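Local coordinates for protein annexin A8 (Homo sapiens, PDB 1W3W) that binds phospholipid membranes in a calcium-dependent manner and acts as an indirect inhibitor of the thromboplastin-specific complex in blood coagulation, at residues 113-126 / 155-169. Numbering follows the deposited sequence.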
loop_
_atom_site.group_PDB
_atom_site.type_symbol
_atom_site.label_atom_id
_atom_site.label_comp_id
_atom_site.label_asym_id
_atom_site.label_seq_id
_atom_site.Cartn_x
_atom_site.Cartn_y
_atom_site.Cartn_z
ATOM N N GLU A 113 -9.221 -5.835 6.995
ATOM C CA GLU A 113 -8.087 -5.702 7.898
ATOM C C GLU A 113 -6.781 -5.747 7.118
ATOM O O GLU A 113 -5.840 -5.061 7.466
ATOM C CB GLU A 113 -8.109 -6.799 8.978
ATOM C CG GLU A 113 -9.309 -6.682 9.911
ATOM C CD GLU A 113 -9.358 -7.746 10.995
ATOM O OE1 GLU A 113 -9.965 -7.464 12.056
ATOM O OE2 GLU A 113 -8.807 -8.855 10.797
ATOM N N GLY A 114 -6.760 -6.537 6.051
ATOM C CA GLY A 114 -5.604 -6.655 5.181
ATOM C C GLY A 114 -5.170 -5.338 4.552
ATOM O O GLY A 114 -3.986 -5.110 4.390
ATOM N N VAL A 115 -6.127 -4.481 4.201
ATOM C CA VAL A 115 -5.838 -3.167 3.642
ATOM C C VAL A 115 -5.138 -2.318 4.688
ATOM O O VAL A 115 -4.131 -1.670 4.408
ATOM C CB VAL A 115 -7.135 -2.442 3.157
ATOM C CG1 VAL A 115 -6.836 -1.007 2.736
ATOM C CG2 VAL A 115 -7.768 -3.193 2.012
ATOM N N ILE A 116 -5.666 -2.352 5.909
ATOM C CA ILE A 116 -5.139 -1.544 7.001
ATOM C C ILE A 116 -3.724 -1.974 7.387
ATOM O O ILE A 116 -2.855 -1.134 7.577
ATOM C CB ILE A 116 -6.074 -1.590 8.255
ATOM C CG1 ILE A 116 -7.508 -1.178 7.880
ATOM C CG2 ILE A 116 -5.522 -0.652 9.341
ATOM C CD1 ILE A 116 -8.568 -1.430 8.990
ATOM N N ILE A 117 -3.500 -3.284 7.470
ATOM C CA ILE A 117 -2.175 -3.843 7.771
ATOM C C ILE A 117 -1.123 -3.396 6.743
ATOM O O ILE A 117 -0.033 -2.936 7.099
ATOM C CB ILE A 117 -2.265 -5.399 7.801
ATOM C CG1 ILE A 117 -3.012 -5.857 9.063
ATOM C CG2 ILE A 117 -0.883 -6.040 7.716
ATOM C CD1 ILE A 117 -3.590 -7.264 8.997
ATOM N N GLU A 118 -1.463 -3.560 5.467
ATOM C CA GLU A 118 -0.568 -3.240 4.358
ATOM C C GLU A 118 -0.114 -1.801 4.431
ATOM O O GLU A 118 1.074 -1.518 4.348
ATOM C CB GLU A 118 -1.278 -3.519 3.025
ATOM C CG GLU A 118 -0.586 -2.988 1.779
ATOM C CD GLU A 118 -1.553 -2.890 0.611
ATOM O OE1 GLU A 118 -1.994 -3.937 0.114
ATOM O OE2 GLU A 118 -1.873 -1.766 0.197
ATOM N N ILE A 119 -1.056 -0.886 4.567
ATOM C CA ILE A 119 -0.712 0.522 4.552
ATOM C C ILE A 119 0.078 0.914 5.801
ATOM O O ILE A 119 1.131 1.565 5.694
ATOM C CB ILE A 119 -1.951 1.397 4.375
ATOM C CG1 ILE A 119 -2.566 1.122 3.003
ATOM C CG2 ILE A 119 -1.566 2.861 4.480
ATOM C CD1 ILE A 119 -3.852 1.853 2.751
ATOM N N LEU A 120 -0.394 0.501 6.973
ATOM C CA LEU A 120 0.268 0.912 8.214
ATOM C C LEU A 120 1.685 0.327 8.359
ATOM O O LEU A 120 2.576 0.976 8.910
ATOM C CB LEU A 120 -0.592 0.590 9.445
ATOM C CG LEU A 120 -1.568 1.704 9.861
ATOM C CD1 LEU A 120 -2.430 2.174 8.712
ATOM C CD2 LEU A 120 -2.445 1.283 11.035
ATOM N N ALA A 121 1.899 -0.882 7.861
ATOM C CA ALA A 121 3.205 -1.525 7.973
ATOM C C ALA A 121 4.211 -1.078 6.916
ATOM O O ALA A 121 5.425 -1.095 7.162
ATOM C CB ALA A 121 3.046 -3.021 7.949
ATOM N N SER A 122 3.741 -0.672 5.746
ATOM C CA SER A 122 4.655 -0.426 4.627
ATOM C C SER A 122 4.988 1.053 4.449
ATOM O O SER A 122 5.890 1.396 3.702
ATOM C CB SER A 122 4.085 -1.003 3.333
ATOM O OG SER A 122 2.900 -0.323 2.962
ATOM N N ARG A 123 4.258 1.935 5.127
ATOM C CA ARG A 123 4.552 3.347 5.054
ATOM C C ARG A 123 5.520 3.744 6.172
ATOM O O ARG A 123 5.567 3.108 7.222
ATOM C CB ARG A 123 3.277 4.178 5.139
ATOM C CG ARG A 123 2.599 4.440 3.825
ATOM C CD ARG A 123 2.548 3.278 2.893
ATOM N NE ARG A 123 1.770 3.574 1.695
ATOM C CZ ARG A 123 1.312 2.653 0.864
ATOM N NH1 ARG A 123 1.552 1.373 1.087
ATOM N NH2 ARG A 123 0.595 3.016 -0.189
ATOM N N THR A 124 6.291 4.794 5.915
ATOM C CA THR A 124 7.199 5.348 6.897
ATOM C C THR A 124 6.398 6.200 7.848
ATOM O O THR A 124 5.269 6.590 7.565
ATOM C CB THR A 124 8.265 6.275 6.255
ATOM O OG1 THR A 124 7.621 7.406 5.680
ATOM C CG2 THR A 124 9.000 5.637 5.078
ATOM N N LYS A 125 7.037 6.558 8.949
ATOM C CA LYS A 125 6.423 7.429 9.937
ATOM C C LYS A 125 5.943 8.740 9.329
ATOM O O LYS A 125 4.843 9.191 9.630
ATOM C CB LYS A 125 7.414 7.708 11.094
ATOM C CG LYS A 125 6.947 8.791 12.047
ATOM C CD LYS A 125 5.940 8.295 13.087
ATOM C CE LYS A 125 4.520 7.931 12.544
ATOM N NZ LYS A 125 3.726 9.061 11.967
ATOM N N ASN A 126 6.772 9.356 8.493
ATOM C CA ASN A 126 6.446 10.654 7.909
ATOM C C ASN A 126 5.310 10.544 6.895
ATOM O O ASN A 126 4.476 11.416 6.806
ATOM C CB ASN A 126 7.675 11.291 7.240
ATOM C CG ASN A 126 8.874 11.392 8.176
ATOM O OD1 ASN A 126 9.983 11.050 7.795
ATOM N ND2 ASN A 126 8.651 11.848 9.399
ATOM N N LEU A 155 -4.445 -7.417 17.420
ATOM C CA LEU A 155 -4.398 -6.745 16.123
ATOM C C LEU A 155 -4.533 -5.248 16.337
ATOM O O LEU A 155 -3.749 -4.482 15.805
ATOM C CB LEU A 155 -5.510 -7.226 15.198
ATOM C CG LEU A 155 -5.526 -6.494 13.848
ATOM C CD1 LEU A 155 -4.323 -6.901 13.018
ATOM C CD2 LEU A 155 -6.809 -6.761 13.107
ATOM N N GLU A 156 -5.528 -4.855 17.134
ATOM C CA GLU A 156 -5.740 -3.460 17.507
ATOM C C GLU A 156 -4.508 -2.813 18.115
ATOM O O GLU A 156 -4.184 -1.665 17.797
ATOM C CB GLU A 156 -6.893 -3.350 18.505
ATOM C CG GLU A 156 -7.371 -1.930 18.751
ATOM C CD GLU A 156 -6.594 -1.193 19.823
ATOM O OE1 GLU A 156 -5.992 -1.823 20.714
ATOM O OE2 GLU A 156 -6.579 0.045 19.778
ATOM N N ARG A 157 -3.840 -3.547 19.001
ATOM C CA ARG A 157 -2.648 -3.060 19.670
ATOM C C ARG A 157 -1.495 -2.800 18.698
ATOM O O ARG A 157 -0.859 -1.762 18.778
ATOM C CB ARG A 157 -2.205 -4.050 20.756
ATOM C CG ARG A 157 -3.238 -4.221 21.895
ATOM C CD ARG A 157 -3.152 -3.160 22.986
ATOM N NE ARG A 157 -2.946 -3.767 24.307
ATOM C CZ ARG A 157 -3.260 -3.205 25.478
ATOM N NH1 ARG A 157 -3.805 -1.988 25.543
ATOM N NH2 ARG A 157 -3.019 -3.872 26.604
ATOM N N ILE A 158 -1.208 -3.740 17.794
ATOM C CA ILE A 158 -0.112 -3.519 16.842
ATOM C C ILE A 158 -0.421 -2.388 15.847
ATOM O O ILE A 158 0.458 -1.608 15.511
ATOM C CB ILE A 158 0.324 -4.822 16.115
ATOM C CG1 ILE A 158 1.665 -4.597 15.408
ATOM C CG2 ILE A 158 -0.720 -5.304 15.126
ATOM C CD1 ILE A 158 2.248 -5.861 14.829
ATOM N N LEU A 159 -1.663 -2.291 15.391
ATOM C CA LEU A 159 -2.035 -1.261 14.428
ATOM C C LEU A 159 -1.923 0.127 15.045
ATOM O O LEU A 159 -1.350 1.038 14.446
ATOM C CB LEU A 159 -3.442 -1.507 13.887
ATOM C CG LEU A 159 -3.616 -2.784 13.059
ATOM C CD1 LEU A 159 -5.039 -2.945 12.631
ATOM C CD2 LEU A 159 -2.685 -2.819 11.846
ATOM N N VAL A 160 -2.455 0.281 16.253
ATOM C CA VAL A 160 -2.331 1.533 16.983
ATOM C C VAL A 160 -0.864 1.899 17.255
ATOM O O VAL A 160 -0.472 3.061 17.143
ATOM C CB VAL A 160 -3.161 1.473 18.304
ATOM C CG1 VAL A 160 -2.620 2.428 19.353
ATOM C CG2 VAL A 160 -4.609 1.786 17.992
ATOM N N CYS A 161 -0.055 0.908 17.590
ATOM C CA CYS A 161 1.371 1.128 17.814
ATOM C C CYS A 161 2.087 1.611 16.552
ATOM O O CYS A 161 2.934 2.489 16.631
ATOM C CB CYS A 161 2.028 -0.143 18.336
ATOM S SG CYS A 161 3.759 0.094 18.811
ATOM N N LEU A 162 1.733 1.064 15.391
ATOM C CA LEU A 162 2.359 1.483 14.129
ATOM C C LEU A 162 2.091 2.958 13.817
ATOM O O LEU A 162 2.910 3.617 13.173
ATOM C CB LEU A 162 1.912 0.587 12.967
ATOM C CG LEU A 162 2.482 -0.837 13.003
ATOM C CD1 LEU A 162 1.829 -1.720 11.956
ATOM C CD2 LEU A 162 3.973 -0.841 12.823
ATOM N N LEU A 163 0.950 3.471 14.278
ATOM C CA LEU A 163 0.589 4.878 14.115
ATOM C C LEU A 163 1.201 5.779 15.175
ATOM O O LEU A 163 1.427 6.962 14.926
ATOM C CB LEU A 163 -0.923 5.060 14.236
ATOM C CG LEU A 163 -1.852 4.519 13.165
ATOM C CD1 LEU A 163 -3.296 4.715 13.636
ATOM C CD2 LEU A 163 -1.595 5.217 11.826
ATOM N N GLN A 164 1.407 5.223 16.365
ATOM C CA GLN A 164 1.738 5.991 17.568
ATOM C C GLN A 164 3.233 6.170 17.582
ATOM O O GLN A 164 3.946 5.469 18.308
ATOM C CB GLN A 164 1.270 5.254 18.835
ATOM C CG GLN A 164 -0.226 5.397 19.122
ATOM C CD GLN A 164 -0.536 6.546 20.063
ATOM O OE1 GLN A 164 0.171 7.554 20.063
ATOM N NE2 GLN A 164 -1.587 6.398 20.868
ATOM N N GLY A 165 3.702 7.114 16.775
ATOM C CA GLY A 165 5.097 7.162 16.413
ATOM C C GLY A 165 5.436 5.869 15.702
ATOM O O GLY A 165 5.108 5.707 14.524
ATOM N N SER A 166 6.023 4.923 16.435
ATOM C CA SER A 166 6.650 3.751 15.837
ATOM C C SER A 166 7.661 4.288 14.839
ATOM O O SER A 166 7.551 4.094 13.626
ATOM C CB SER A 166 5.628 2.823 15.176
ATOM O OG SER A 166 6.223 2.068 14.140
ATOM N N ARG A 167 8.642 4.994 15.378
ATOM C CA ARG A 167 9.543 5.782 14.569
ATOM C C ARG A 167 10.908 5.136 14.510
ATOM O O ARG A 167 11.111 4.024 15.001
ATOM C CB ARG A 167 9.644 7.217 15.108
ATOM C CG ARG A 167 10.433 7.383 16.414
ATOM C CD ARG A 167 9.574 7.441 17.673
ATOM N NE ARG A 167 9.258 6.101 18.175
ATOM C CZ ARG A 167 8.147 5.766 18.833
ATOM N NH1 ARG A 167 7.206 6.667 19.102
ATOM N NH2 ARG A 167 7.978 4.509 19.231
ATOM N N ASP A 168 11.847 5.862 13.923
ATOM C CA ASP A 168 13.133 5.293 13.574
ATOM C C ASP A 168 13.955 6.383 12.939
ATOM O O ASP A 168 15.100 6.625 13.327
ATOM C CB ASP A 168 12.962 4.166 12.551
ATOM C CG ASP A 168 11.570 3.541 12.570
ATOM O OD1 ASP A 168 10.920 3.500 13.643
ATOM O OD2 ASP A 168 11.056 3.051 11.544
ATOM N N ASP A 169 13.352 7.027 11.944
ATOM C CA ASP A 169 14.022 8.109 11.260
ATOM C C ASP A 169 15.442 7.966 11.775
ATOM O O ASP A 169 15.913 8.742 12.611
ATOM C CB ASP A 169 13.374 9.440 11.628
ATOM C CG ASP A 169 12.034 9.651 10.924
ATOM O OD1 ASP A 169 11.318 8.656 10.676
ATOM O OD2 ASP A 169 11.611 10.778 10.580
HETATM O O HOH W 1 9.634 4.928 9.598
HETATM O O HOH W 2 9.992 8.444 8.202
#
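Leu120 of helix 113-122 packs against Leu159, Leu162 and Leu163 of helix 153-163, and this apolar group carries the helical part of the contact. Its CD2 lies 3.9 Å from Leu163 CG and also touches the backbone O and CB of Leu159, while its CB faces Leu162 CD1. Leu159 splits its two methyls: CD1 meets Ile116 CG2 at 4.0 Å, the two side chains crossing near a right angle, and CD2 meets Ile117 CG1 at 4.1 Å. Leu155, whose chi1 of 177° sets CG beside its carbonyl carbon, sends CD1 to the Ile117 CD1 methyl and CD2 against the Glu113 carboxylate, whose OE2 is hydrogen-bonded to Ser239. The axes of helix segments 113-122 and 155-163 approach to 9.5 Å; the two run in the same general direction, inclined by 35°, within the second annexin repeat.

Beyond the helix ends, Lys125 folds its chain at chi2, chi3 and chi4, bringing the methylenes CD and CE against Gly165 O, with CE 3.0 Å from that oxygen. A polar link lies near Asp169: water 2 donates to Asp169 OD1 at 2.8 Å while accepting weakly from Asn126 N. Water 1 accepts from Lys125 N at 3.1 Å.

No clear direct hydrogen bond spans the segments, so the chemistry implies a helix pair held by aliphatic packing, supplemented by one weak water link from Asn126 N to Asp169 OD1 in loop 164-169.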